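PDB 4E0A: BH1408 protein from Bacillus halodurans, which probably acts as an N-acetyltransferase of the GNAT family, moving an acetyl group onto an amino group of its substrate. Local coordinates for residues S92-D97 against L108-I113; A112-G117 against D123-D128; S43-A48 against S54-F59; A6-Y11 against A48-K53. The protein carries 1 engineered substitution. All coordinates share one frame; numbering follows the deposited sequence.

Interaction 1: residues S92-D97 against L108-I113; sequences SDLCVD and LIFEAI. With PO4 (phosphate ion), chain E.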
loop_
_atom_site.group_PDB
_atom_site.type_symbol
_atom_site.label_atom_id
_atom_site.label_comp_id
_atom_site.label_asym_id
_atom_site.label_seq_id
_atom_site.Cartn_x
_atom_site.Cartn_y
_atom_site.Cartn_z
ATOM N N SER A 92 -11.530 -2.002 4.281
ATOM C CA SER A 92 -11.519 -1.033 3.184
ATOM C C SER A 92 -12.216 0.277 3.561
ATOM O O SER A 92 -11.901 1.333 3.019
ATOM C CB SER A 92 -12.146 -1.643 1.925
ATOM O OG SER A 92 -13.511 -1.948 2.142
ATOM N N ASP A 93 -13.140 0.209 4.514
ATOM C CA ASP A 93 -13.825 1.399 5.006
ATOM C C ASP A 93 -14.156 1.247 6.484
ATOM O O ASP A 93 -14.530 0.165 6.937
ATOM C CB ASP A 93 -15.127 1.627 4.229
ATOM C CG ASP A 93 -14.897 1.733 2.728
ATOM O OD1 ASP A 93 -14.970 0.690 2.028
ATOM O OD2 ASP A 93 -14.610 2.856 2.261
ATOM N N LEU A 94 -14.031 2.331 7.232
ATOM C CA LEU A 94 -14.580 2.383 8.587
ATOM C C LEU A 94 -14.851 3.835 8.935
ATOM O O LEU A 94 -13.923 4.602 9.245
ATOM C CB LEU A 94 -13.641 1.720 9.611
ATOM C CG LEU A 94 -14.192 1.399 11.012
ATOM C CD1 LEU A 94 -13.333 0.364 11.716
ATOM C CD2 LEU A 94 -14.329 2.654 11.902
ATOM N N CYS A 95 -16.130 4.208 8.904
ATOM C CA CYS A 95 -16.528 5.593 9.104
ATOM C C CYS A 95 -17.458 5.733 10.299
ATOM O O CYS A 95 -18.411 4.972 10.441
ATOM C CB CYS A 95 -17.241 6.129 7.859
ATOM S SG CYS A 95 -16.377 5.859 6.289
ATOM N N VAL A 96 -17.174 6.709 11.152
ATOM C CA VAL A 96 -18.085 7.086 12.221
ATOM C C VAL A 96 -18.572 8.489 11.881
ATOM O O VAL A 96 -17.773 9.355 11.535
ATOM C CB VAL A 96 -17.388 7.086 13.598
ATOM C CG1 VAL A 96 -18.331 7.573 14.686
ATOM C CG2 VAL A 96 -16.847 5.686 13.936
ATOM N N ASP A 97 -19.888 8.682 11.936
ATOM C CA ASP A 97 -20.527 9.963 11.642
ATOM C C ASP A 97 -19.863 11.056 12.470
ATOM O O ASP A 97 -19.769 10.929 13.700
ATOM C CB ASP A 97 -22.018 9.854 12.009
ATOM C CG ASP A 97 -22.846 11.065 11.564
ATOM O OD1 ASP A 97 -22.288 12.142 11.282
ATOM O OD2 ASP A 97 -24.091 10.935 11.523
ATOM N N LEU A 108 -16.320 -0.100 19.225
ATOM C CA LEU A 108 -17.264 -1.207 19.184
ATOM C C LEU A 108 -17.260 -1.882 17.805
ATOM O O LEU A 108 -17.284 -3.114 17.708
ATOM C CB LEU A 108 -18.673 -0.739 19.550
ATOM C CG LEU A 108 -18.927 -0.454 21.035
ATOM C CD1 LEU A 108 -20.292 0.161 21.227
ATOM C CD2 LEU A 108 -18.814 -1.726 21.854
ATOM N N ILE A 109 -17.241 -1.085 16.746
ATOM C CA ILE A 109 -17.177 -1.649 15.384
ATOM C C ILE A 109 -15.887 -2.446 15.187
ATOM O O ILE A 109 -15.900 -3.564 14.660
ATOM C CB ILE A 109 -17.271 -0.569 14.302
ATOM C CG1 ILE A 109 -18.698 -0.008 14.234
ATOM C CG2 ILE A 109 -16.862 -1.141 12.928
ATOM C CD1 ILE A 109 -19.661 -0.973 13.630
ATOM N N PHE A 110 -14.773 -1.879 15.633
ATOM C CA PHE A 110 -13.479 -2.552 15.498
ATOM C C PHE A 110 -13.434 -3.874 16.267
ATOM O O PHE A 110 -12.883 -4.858 15.791
ATOM C CB PHE A 110 -12.344 -1.649 15.979
ATOM C CG PHE A 110 -10.981 -2.091 15.514
ATOM C CD1 PHE A 110 -10.540 -1.788 14.223
ATOM C CD2 PHE A 110 -10.141 -2.800 16.359
ATOM C CE1 PHE A 110 -9.284 -2.175 13.779
ATOM C CE2 PHE A 110 -8.876 -3.196 15.928
ATOM C CZ PHE A 110 -8.438 -2.882 14.638
ATOM N N GLU A 111 -14.008 -3.891 17.463
ATOM C CA GLU A 111 -14.114 -5.129 18.219
ATOM C C GLU A 111 -14.882 -6.205 17.449
ATOM O O GLU A 111 -14.500 -7.374 17.466
ATOM C CB GLU A 111 -14.730 -4.862 19.593
ATOM C CG GLU A 111 -13.718 -4.253 20.544
ATOM C CD GLU A 111 -14.350 -3.570 21.732
ATOM O OE1 GLU A 111 -15.583 -3.376 21.725
ATOM O OE2 GLU A 111 -13.604 -3.220 22.671
ATOM N N ALA A 112 -15.947 -5.801 16.763
ATOM C CA ALA A 112 -16.700 -6.723 15.919
ATOM C C ALA A 112 -15.811 -7.287 14.809
ATOM O O ALA A 112 -15.882 -8.470 14.477
ATOM C CB ALA A 112 -17.908 -6.015 15.318
ATOM N N ILE A 113 -14.962 -6.438 14.245
ATOM C CA ILE A 113 -14.064 -6.875 13.177
ATOM C C ILE A 113 -13.043 -7.882 13.710
ATOM O O ILE A 113 -12.769 -8.885 13.059
ATOM C CB ILE A 113 -13.392 -5.684 12.480
ATOM C CG1 ILE A 113 -14.468 -4.797 11.825
ATOM C CG2 ILE A 113 -12.385 -6.144 11.429
ATOM C CD1 ILE A 113 -13.936 -3.515 11.249
HETATM P P PO4 E . -9.869 2.598 6.465
HETATM O O1 PO4 E . -11.164 3.047 5.832
HETATM O O2 PO4 E . -9.361 3.644 7.435
HETATM O O3 PO4 E . -10.098 1.308 7.208
HETATM O O4 PO4 E . -8.850 2.362 5.375
#
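Phosphate O1 takes a weak bond from Leu94 N, the residue that also carries the contact with the helix. The bond is 3.3 Å from Leu94 N to O1 and is bent to 124° at the hydrogen. The phosphate probably comes from the crystallisation liquor. Just before Leu94, Ser92 and Asp93 both face Val71 and form a classic beta bulge; Ser92 OG hydrogen-bonds to His73 NE2. In GNAT enzymes the amides at a bulge in this strand commonly face the acetyl end of the cofactor, so the place of the phosphate is consistent with that site.

Leu94 CG stands anti to the backbone N (chi1 -166°), which turns the branched end toward the helix. CD1 meets Ile109 CG2 at 4.0 Å and Ile113 CD1 at 4.0 Å, one turn further on. It also comes to the edge of the Phe110 ring, 4.3 Å from CD1 of that ring.

Helix segment 108-113 runs nearly antiparallel, at 151°, to strand segment 92-96. Ile109 and Ile113 also rest on Ser70 of strand 65-77. Helix 11-28 packs on Asp93 and Cys95. Phe110 reaches Leu154 of the second subunit.

Interaction 2: residues A112-G117 against D123-D128; sequences AIISYG and DAIELD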
loop_
_atom_site.group_PDB
_atom_site.type_symbol
_atom_site.label_atom_id
_atom_site.label_comp_id
_atom_site.label_asym_id
_atom_site.label_seq_id
_atom_site.Cartn_x
_atom_site.Cartn_y
_atom_site.Cartn_z
ATOM N N ALA A 112 -15.947 -5.801 16.763
ATOM C CA ALA A 112 -16.700 -6.723 15.919
ATOM C C ALA A 112 -15.811 -7.287 14.809
ATOM O O ALA A 112 -15.882 -8.470 14.477
ATOM C CB ALA A 112 -17.908 -6.015 15.318
ATOM N N ILE A 113 -14.962 -6.438 14.245
ATOM C CA ILE A 113 -14.064 -6.875 13.177
ATOM C C ILE A 113 -13.043 -7.882 13.710
ATOM O O ILE A 113 -12.769 -8.885 13.059
ATOM C CB ILE A 113 -13.392 -5.684 12.480
ATOM C CG1 ILE A 113 -14.468 -4.797 11.825
ATOM C CG2 ILE A 113 -12.385 -6.144 11.429
ATOM C CD1 ILE A 113 -13.936 -3.515 11.249
ATOM N N ILE A 114 -12.511 -7.628 14.902
ATOM C CA ILE A 114 -11.608 -8.586 15.541
ATOM C C ILE A 114 -12.278 -9.951 15.687
ATOM O O ILE A 114 -11.694 -10.977 15.333
ATOM C CB ILE A 114 -11.121 -8.101 16.916
ATOM C CG1 ILE A 114 -10.217 -6.879 16.766
ATOM C CG2 ILE A 114 -10.370 -9.231 17.648
ATOM C CD1 ILE A 114 -9.918 -6.156 18.081
ATOM N N SER A 115 -13.515 -9.958 16.183
ATOM C CA SER A 115 -14.252 -11.206 16.363
ATOM C C SER A 115 -14.392 -11.948 15.047
ATOM O O SER A 115 -14.295 -13.175 15.005
ATOM C CB SER A 115 -15.634 -10.947 16.965
ATOM O OG SER A 115 -15.524 -10.574 18.323
ATOM N N TYR A 116 -14.615 -11.198 13.976
ATOM C CA TYR A 116 -14.694 -11.766 12.644
ATOM C C TYR A 116 -13.354 -12.392 12.258
ATOM O O TYR A 116 -13.308 -13.523 11.773
ATOM C CB TYR A 116 -15.081 -10.680 11.630
ATOM C CG TYR A 116 -15.181 -11.177 10.208
ATOM C CD1 TYR A 116 -14.106 -11.069 9.332
ATOM C CD2 TYR A 116 -16.355 -11.757 9.736
ATOM C CE1 TYR A 116 -14.193 -11.524 8.027
ATOM C CE2 TYR A 116 -16.451 -12.220 8.432
ATOM C CZ TYR A 116 -15.366 -12.101 7.583
ATOM O OH TYR A 116 -15.457 -12.560 6.288
ATOM N N GLY A 117 -12.271 -11.643 12.445
ATOM C CA GLY A 117 -10.941 -12.138 12.120
ATOM C C GLY A 117 -10.633 -13.416 12.885
ATOM O O GLY A 117 -10.170 -14.397 12.304
ATOM N N ASP A 123 -4.509 -14.290 10.043
ATOM C CA ASP A 123 -3.215 -13.930 10.590
ATOM C C ASP A 123 -3.237 -12.528 11.161
ATOM O O ASP A 123 -2.524 -12.227 12.116
ATOM C CB ASP A 123 -2.146 -14.002 9.496
ATOM C CG ASP A 123 -1.990 -15.397 8.921
ATOM O OD1 ASP A 123 -1.597 -16.306 9.677
ATOM O OD2 ASP A 123 -2.227 -15.580 7.710
ATOM N N ALA A 124 -4.046 -11.652 10.575
ATOM C CA ALA A 124 -3.957 -10.255 10.968
ATOM C C ALA A 124 -5.116 -9.443 10.408
ATOM O O ALA A 124 -5.772 -9.861 9.448
ATOM C CB ALA A 124 -2.619 -9.663 10.479
ATOM N N ILE A 125 -5.361 -8.288 11.014
ATOM C CA ILE A 125 -6.248 -7.294 10.422
ATOM C C ILE A 125 -5.341 -6.250 9.797
ATOM O O ILE A 125 -4.345 -5.860 10.407
ATOM C CB ILE A 125 -7.120 -6.624 11.478
ATOM C CG1 ILE A 125 -8.029 -7.672 12.132
ATOM C CG2 ILE A 125 -7.951 -5.501 10.858
ATOM C CD1 ILE A 125 -8.793 -7.145 13.309
ATOM N N GLU A 126 -5.670 -5.815 8.578
ATOM C CA GLU A 126 -4.900 -4.785 7.900
ATOM C C GLU A 126 -5.819 -3.694 7.344
ATOM O O GLU A 126 -7.008 -3.929 7.143
ATOM C CB GLU A 126 -4.071 -5.396 6.767
ATOM C CG GLU A 126 -3.092 -6.475 7.218
ATOM C CD GLU A 126 -2.232 -6.977 6.065
ATOM O OE1 GLU A 126 -2.662 -6.844 4.894
ATOM O OE2 GLU A 126 -1.126 -7.500 6.328
ATOM N N LEU A 127 -5.259 -2.507 7.114
ATOM C CA LEU A 127 -5.974 -1.411 6.459
ATOM C C LEU A 127 -4.959 -0.417 5.950
ATOM O O LEU A 127 -3.788 -0.481 6.324
ATOM C CB LEU A 127 -6.945 -0.723 7.431
ATOM C CG LEU A 127 -6.373 -0.059 8.688
ATOM C CD1 LEU A 127 -5.782 1.350 8.438
ATOM C CD2 LEU A 127 -7.459 -0.001 9.744
ATOM N N ASP A 128 -5.406 0.530 5.129
ATOM C CA ASP A 128 -4.526 1.604 4.707
ATOM C C ASP A 128 -5.065 2.942 5.140
ATOM O O ASP A 128 -6.256 3.202 5.043
ATOM C CB ASP A 128 -4.319 1.589 3.199
ATOM C CG ASP A 128 -3.496 0.395 2.743
ATOM O OD1 ASP A 128 -4.078 -0.545 2.163
ATOM O OD2 ASP A 128 -2.269 0.389 2.985
#
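Ile125 points its side chain at helix 105-119, and its tip does the touching. At CB the chain forks. CG2 is the branch anti to the backbone N, and Ile125 CG2 stays 4.5 Å from Ile113 CG2. CG1 takes the other branch, anti to the carbonyl carbon (chi1 -63°). It faces the side of Gly117, where a CB, if there were one, would point toward the strand and lie about 3.9 Å from Ile125 CG1. From CG1 the chain runs on extended (chi2 172°) to CD1.

CD1 is the business end. It meets Ile114 CG1 at 3.7 Å and rests against the backbone beside it, 3.9 Å from Ile114 CA. On Ile113 it reaches CG2, at 4.2 Å. The methyl is thus shared by two consecutive helix residues. Ile114 crosses Ile125 at about a right angle, while Ile113 meets it aslant. The packing is wholly apolar.

This is the second half of a beta-alpha-beta crossover: strand 86-96, helix 105-119, then the parallel neighbouring strand 124-130. Ile125 also touches Ile91 of strand 86-96. Strand 124-130 is outermost within its own chain, but residues Ala124 to Asp128 pair antiparallel with a strand of the second subunit. That pairing is consistent with the C-terminal strand exchange of some GNAT dimers. The sheet therefore continues across the interface, with the helix lying over one face of it.

Interaction 3: residues S43-A48 against S54-F59; sequences SRFQAA and STVLVF. Engineered in segment 43-48: Arg44 (natural residue Phe).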
loop_
_atom_site.group_PDB
_atom_site.type_symbol
_atom_site.label_atom_id
_atom_site.label_comp_id
_atom_site.label_asym_id
_atom_site.label_seq_id
_atom_site.Cartn_x
_atom_site.Cartn_y
_atom_site.Cartn_z
ATOM N N SER A 43 -24.423 0.061 -6.483
ATOM C CA SER A 43 -24.211 -1.330 -6.885
ATOM C C SER A 43 -22.993 -1.945 -6.190
ATOM O O SER A 43 -23.003 -3.121 -5.817
ATOM C CB SER A 43 -24.090 -1.460 -8.407
ATOM O OG SER A 43 -25.355 -1.264 -9.015
ATOM N N ARG A 44 -21.952 -1.151 -5.994
ATOM C CA ARG A 44 -20.756 -1.662 -5.342
ATOM C C ARG A 44 -20.972 -1.854 -3.841
ATOM O O ARG A 44 -20.390 -2.751 -3.224
ATOM C CB ARG A 44 -19.555 -0.777 -5.644
ATOM C CG ARG A 44 -19.258 -0.725 -7.146
ATOM C CD ARG A 44 -17.841 -0.266 -7.454
ATOM N NE ARG A 44 -17.547 -0.372 -8.883
ATOM C CZ ARG A 44 -17.123 -1.483 -9.477
ATOM N NH1 ARG A 44 -16.939 -2.587 -8.768
ATOM N NH2 ARG A 44 -16.881 -1.493 -10.781
ATOM N N PHE A 45 -21.819 -1.012 -3.257
ATOM C CA PHE A 45 -22.240 -1.223 -1.884
ATOM C C PHE A 45 -22.975 -2.560 -1.802
ATOM O O PHE A 45 -22.660 -3.405 -0.964
ATOM C CB PHE A 45 -23.155 -0.093 -1.417
ATOM C CG PHE A 45 -23.739 -0.322 -0.056
ATOM C CD1 PHE A 45 -22.940 -0.256 1.070
ATOM C CD2 PHE A 45 -25.086 -0.622 0.095
ATOM C CE1 PHE A 45 -23.481 -0.465 2.337
ATOM C CE2 PHE A 45 -25.633 -0.835 1.360
ATOM C CZ PHE A 45 -24.825 -0.760 2.478
ATOM N N GLN A 46 -23.948 -2.756 -2.685
ATOM C CA GLN A 46 -24.719 -3.994 -2.673
ATOM C C GLN A 46 -23.810 -5.223 -2.815
ATOM O O GLN A 46 -23.987 -6.218 -2.118
ATOM C CB GLN A 46 -25.806 -3.982 -3.750
ATOM C CG GLN A 46 -26.589 -5.291 -3.838
ATOM C CD GLN A 46 -27.543 -5.339 -5.025
ATOM O OE1 GLN A 46 -27.592 -4.415 -5.843
ATOM N NE2 GLN A 46 -28.307 -6.423 -5.123
ATOM N N ALA A 47 -22.827 -5.145 -3.705
ATOM C CA ALA A 47 -21.883 -6.249 -3.861
ATOM C C ALA A 47 -21.103 -6.533 -2.578
ATOM O O ALA A 47 -20.770 -7.683 -2.302
ATOM C CB ALA A 47 -20.920 -5.987 -5.014
ATOM N N ALA A 48 -20.798 -5.493 -1.800
ATOM C CA ALA A 48 -20.002 -5.691 -0.593
ATOM C C ALA A 48 -20.868 -6.356 0.447
ATOM O O ALA A 48 -20.415 -7.249 1.165
ATOM C CB ALA A 48 -19.450 -4.376 -0.066
ATOM N N SER A 54 -16.777 -10.574 1.466
ATOM C CA SER A 54 -16.910 -9.253 2.083
ATOM C C SER A 54 -18.046 -9.223 3.101
ATOM O O SER A 54 -18.965 -10.044 3.050
ATOM C CB SER A 54 -17.140 -8.189 1.009
ATOM O OG SER A 54 -18.335 -8.470 0.288
ATOM N N THR A 55 -17.967 -8.280 4.034
ATOM C CA THR A 55 -18.991 -8.100 5.051
ATOM C C THR A 55 -19.152 -6.609 5.356
ATOM O O THR A 55 -18.162 -5.885 5.475
ATOM C CB THR A 55 -18.598 -8.808 6.366
ATOM O OG1 THR A 55 -18.346 -10.196 6.114
ATOM C CG2 THR A 55 -19.709 -8.666 7.404
ATOM N N VAL A 56 -20.392 -6.154 5.497
ATOM C CA VAL A 56 -20.630 -4.765 5.881
ATOM C C VAL A 56 -21.338 -4.721 7.220
ATOM O O VAL A 56 -22.363 -5.380 7.401
ATOM C CB VAL A 56 -21.455 -4.021 4.835
ATOM C CG1 VAL A 56 -21.569 -2.541 5.216
ATOM C CG2 VAL A 56 -20.818 -4.192 3.450
ATOM N N LEU A 57 -20.768 -3.971 8.162
ATOM C CA LEU A 57 -21.305 -3.860 9.529
ATOM C C LEU A 57 -21.806 -2.446 9.759
ATOM O O LEU A 57 -21.185 -1.503 9.292
ATOM C CB LEU A 57 -20.196 -4.139 10.535
ATOM C CG LEU A 57 -19.641 -5.559 10.519
ATOM C CD1 LEU A 57 -18.304 -5.624 11.270
ATOM C CD2 LEU A 57 -20.661 -6.500 11.142
ATOM N N VAL A 58 -22.928 -2.290 10.463
ATOM C CA VAL A 58 -23.416 -0.955 10.811
ATOM C C VAL A 58 -23.735 -0.868 12.292
ATOM O O VAL A 58 -24.135 -1.851 12.912
ATOM C CB VAL A 58 -24.698 -0.534 10.023
ATOM C CG1 VAL A 58 -24.419 -0.406 8.524
ATOM C CG2 VAL A 58 -25.854 -1.505 10.292
ATOM N N PHE A 59 -23.523 0.317 12.848
ATOM C CA PHE A 59 -23.908 0.623 14.207
ATOM C C PHE A 59 -25.178 1.466 14.133
ATOM O O PHE A 59 -25.203 2.493 13.450
ATOM C CB PHE A 59 -22.811 1.428 14.914
ATOM C CG PHE A 59 -23.185 1.839 16.312
ATOM C CD1 PHE A 59 -23.760 3.075 16.554
ATOM C CD2 PHE A 59 -22.980 0.977 17.382
ATOM C CE1 PHE A 59 -24.120 3.445 17.837
ATOM C CE2 PHE A 59 -23.331 1.346 18.661
ATOM C CZ PHE A 59 -23.898 2.586 18.886
#
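Val56 turns its two methyls to different residues of helix 42-50. The contact is a helix-to-strand packing of the GNAT fold, in which this helix leads through a short connection into strand 54-62. The helix segment and the strand segment lie at 102° to each other, with their axes 8.4 Å apart at the closest. The chain therefore turns sharply between them, and the contact is tightest near the turn.

CG1 of Val56 is anti to the backbone N and reaches Phe45 CE1 at 4.0 Å. The Phe45 and Val56 side chains cross at about a right angle. The valine methyl comes to the ring obliquely. The Phe45 ring reaches it from the flank of the helix. CG2 of Val56 goes to Ala48 instead. It lies 3.8 Å from Ala48 CB and packs also against the carbonyl carbon of that residue.

Ser54 adds the polar tie. Its OG sits between its backbone N and carbonyl carbon, and from there it donates to the Ala48 carbonyl. With an alanine here, Ala48 O is likely to lose this donor, and the last turn of the helix its polar tie to the strand. The bond is short, 2.6 Å from Ser54 OG to Ala48 O. The angle at the oxygen is 116°. The Ser54 OG donor is tilted 19° from the plane of the Ala48 carbonyl.

Interaction 4: residues A6-Y11 against A48-K53; sequences ATVQDY and AVQGEK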
loop_
_atom_site.group_PDB
_atom_site.type_symbol
_atom_site.label_atom_id
_atom_site.label_comp_id
_atom_site.label_asym_id
_atom_site.label_seq_id
_atom_site.Cartn_x
_atom_site.Cartn_y
_atom_site.Cartn_z
ATOM N N ALA A 6 -25.176 -4.969 7.501
ATOM C CA ALA A 6 -25.956 -4.040 6.707
ATOM C C ALA A 6 -26.977 -4.775 5.846
ATOM O O ALA A 6 -26.863 -5.983 5.585
ATOM C CB ALA A 6 -25.031 -3.208 5.818
ATOM N N THR A 7 -27.989 -4.044 5.415
ATOM C CA THR A 7 -28.821 -4.518 4.321
ATOM C C THR A 7 -28.743 -3.495 3.199
ATOM O O THR A 7 -28.214 -2.392 3.379
ATOM C CB THR A 7 -30.289 -4.715 4.740
ATOM O OG1 THR A 7 -30.977 -3.460 4.678
ATOM C CG2 THR A 7 -30.378 -5.280 6.152
ATOM N N VAL A 8 -29.279 -3.855 2.042
ATOM C CA VAL A 8 -29.276 -2.958 0.891
ATOM C C VAL A 8 -29.943 -1.625 1.227
ATOM O O VAL A 8 -29.479 -0.568 0.814
ATOM C CB VAL A 8 -29.915 -3.635 -0.347
ATOM C CG1 VAL A 8 -30.362 -2.602 -1.375
ATOM C CG2 VAL A 8 -28.928 -4.631 -0.956
ATOM N N GLN A 9 -30.997 -1.684 2.024
ATOM C CA GLN A 9 -31.737 -0.502 2.467
ATOM C C GLN A 9 -30.887 0.508 3.273
ATOM O O GLN A 9 -31.295 1.648 3.484
ATOM C CB GLN A 9 -32.951 -0.955 3.288
ATOM C CG GLN A 9 -33.958 0.126 3.657
ATOM C CD GLN A 9 -35.086 -0.416 4.529
ATOM O OE1 GLN A 9 -35.119 -1.605 4.850
ATOM N NE2 GLN A 9 -36.015 0.459 4.914
ATOM N N ASP A 10 -29.708 0.084 3.720
ATOM C CA ASP A 10 -28.814 0.957 4.474
ATOM C C ASP A 10 -28.005 1.903 3.580
ATOM O O ASP A 10 -27.301 2.770 4.087
ATOM C CB ASP A 10 -27.845 0.136 5.345
ATOM C CG ASP A 10 -28.557 -0.597 6.467
ATOM O OD1 ASP A 10 -29.567 -0.063 6.970
ATOM O OD2 ASP A 10 -28.107 -1.700 6.845
ATOM N N TYR A 11 -28.125 1.741 2.260
ATOM C CA TYR A 11 -27.245 2.449 1.331
ATOM C C TYR A 11 -27.163 3.964 1.558
ATOM O O TYR A 11 -26.069 4.520 1.678
ATOM C CB TYR A 11 -27.593 2.157 -0.143
ATOM C CG TYR A 11 -26.907 3.161 -1.046
ATOM C CD1 TYR A 11 -25.532 3.107 -1.242
ATOM C CD2 TYR A 11 -27.617 4.204 -1.640
ATOM C CE1 TYR A 11 -24.878 4.048 -2.030
ATOM C CE2 TYR A 11 -26.969 5.154 -2.426
ATOM C CZ TYR A 11 -25.606 5.068 -2.619
ATOM O OH TYR A 11 -24.950 5.998 -3.385
ATOM N N ALA A 48 -20.798 -5.493 -1.800
ATOM C CA ALA A 48 -20.002 -5.691 -0.593
ATOM C C ALA A 48 -20.868 -6.356 0.447
ATOM O O ALA A 48 -20.415 -7.249 1.165
ATOM C CB ALA A 48 -19.450 -4.376 -0.066
ATOM N N VAL A 49 -22.125 -5.919 0.512
ATOM C CA VAL A 49 -23.092 -6.481 1.446
ATOM C C VAL A 49 -23.308 -7.988 1.215
ATOM O O VAL A 49 -23.364 -8.779 2.166
ATOM C CB VAL A 49 -24.437 -5.717 1.361
ATOM C CG1 VAL A 49 -25.545 -6.450 2.140
ATOM C CG2 VAL A 49 -24.275 -4.254 1.851
ATOM N N GLN A 50 -23.398 -8.378 -0.051
ATOM C CA GLN A 50 -23.772 -9.739 -0.422
ATOM C C GLN A 50 -22.587 -10.598 -0.854
ATOM O O GLN A 50 -22.750 -11.783 -1.136
ATOM C CB GLN A 50 -24.795 -9.698 -1.553
ATOM C CG GLN A 50 -26.094 -9.000 -1.185
ATOM C CD GLN A 50 -26.987 -8.774 -2.391
ATOM O OE1 GLN A 50 -26.554 -8.915 -3.537
ATOM N NE2 GLN A 50 -28.242 -8.418 -2.138
ATOM N N GLY A 51 -21.403 -10.000 -0.910
ATOM C CA GLY A 51 -20.222 -10.681 -1.413
ATOM C C GLY A 51 -19.831 -11.908 -0.612
ATOM O O GLY A 51 -20.077 -11.983 0.593
ATOM N N GLU A 52 -19.221 -12.873 -1.292
ATOM C CA GLU A 52 -18.789 -14.108 -0.645
ATOM C C GLU A 52 -17.699 -13.856 0.393
ATOM O O GLU A 52 -17.669 -14.496 1.445
ATOM C CB GLU A 52 -18.281 -15.112 -1.685
ATOM C CG GLU A 52 -17.806 -16.433 -1.082
ATOM C CD GLU A 52 -17.035 -17.288 -2.069
ATOM O OE1 GLU A 52 -17.628 -18.251 -2.600
ATOM O OE2 GLU A 52 -15.839 -16.999 -2.308
ATOM N N LYS A 53 -16.810 -12.918 0.095
ATOM C CA LYS A 53 -15.651 -12.690 0.946
ATOM C C LYS A 53 -15.682 -11.316 1.632
ATOM O O LYS A 53 -14.727 -10.941 2.299
ATOM C CB LYS A 53 -14.359 -12.854 0.135
ATOM C CG LYS A 53 -14.161 -14.247 -0.462
ATOM C CD LYS A 53 -13.455 -14.170 -1.817
ATOM C CE LYS A 53 -11.943 -14.037 -1.681
ATOM N NZ LYS A 53 -11.243 -15.241 -2.226
#
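The Gln50 amide is met from one side of its plane by Val8. CG2 of Val8 lies 4.0 Å from Gln50 NE2, well above the plane and not in it. At the other end of the amide, Gln50 OE1 takes a weak bond from Gln46 NE2. The second flat group is the Asp10 carboxylate. Thr7 N approaches its OD2 from above the plane, 46° out of it, yet the bond is short at 2.7 Å and nearly straight at the hydrogen. OD2 also has a salt bridge with Arg4, so two groups hold it.

The setting is the loop of the GNAT fold that joins the first strand, 2-5, to helix 11-28. A 3-10 turn at residues 8-10 opens the way into that helix. The end of helix 42-50 packs against this loop. The contact lies at the surface.

Gln50 reaches out because its chain is extended beyond CG. Val49 does the main apolar work and points straight at the loop. Its side chain also touches Val56 of strand 54-62, as does Ala6, so the three pack together on one face of the sheet. Both Val49 methyls reach Ala6, one at its CB and one at its carbonyl oxygen. CG2 faces Ala6 CB at 4.2 Å. CG1, anti to the backbone N (chi1 169°), passes near Thr7 CA and comes within 3.7 Å of Ala6 O.

From the N terminus, interaction 4 opens first, at residues 6-11. It closes at 48-53 around a long loop that includes helix 11-28. Interaction 3 opens at 43-48, before that closure, and closes at 54-59, so the two cross. They share Ala48, and Val56 O probably bonds to Ala6 N. Together they tie helix 42-50 to strand 54-62 and to the loop after strand 2-5. Interactions 1 and 2 come later, in series with these. Interaction 1 closes the short loop after strand 86-96, and interaction 2 begins where it ends, sharing Ala112 and Ile113. Leu57 of interaction 3 touches both shared residues, so strand 54-62 packs on helix 105-119 as well.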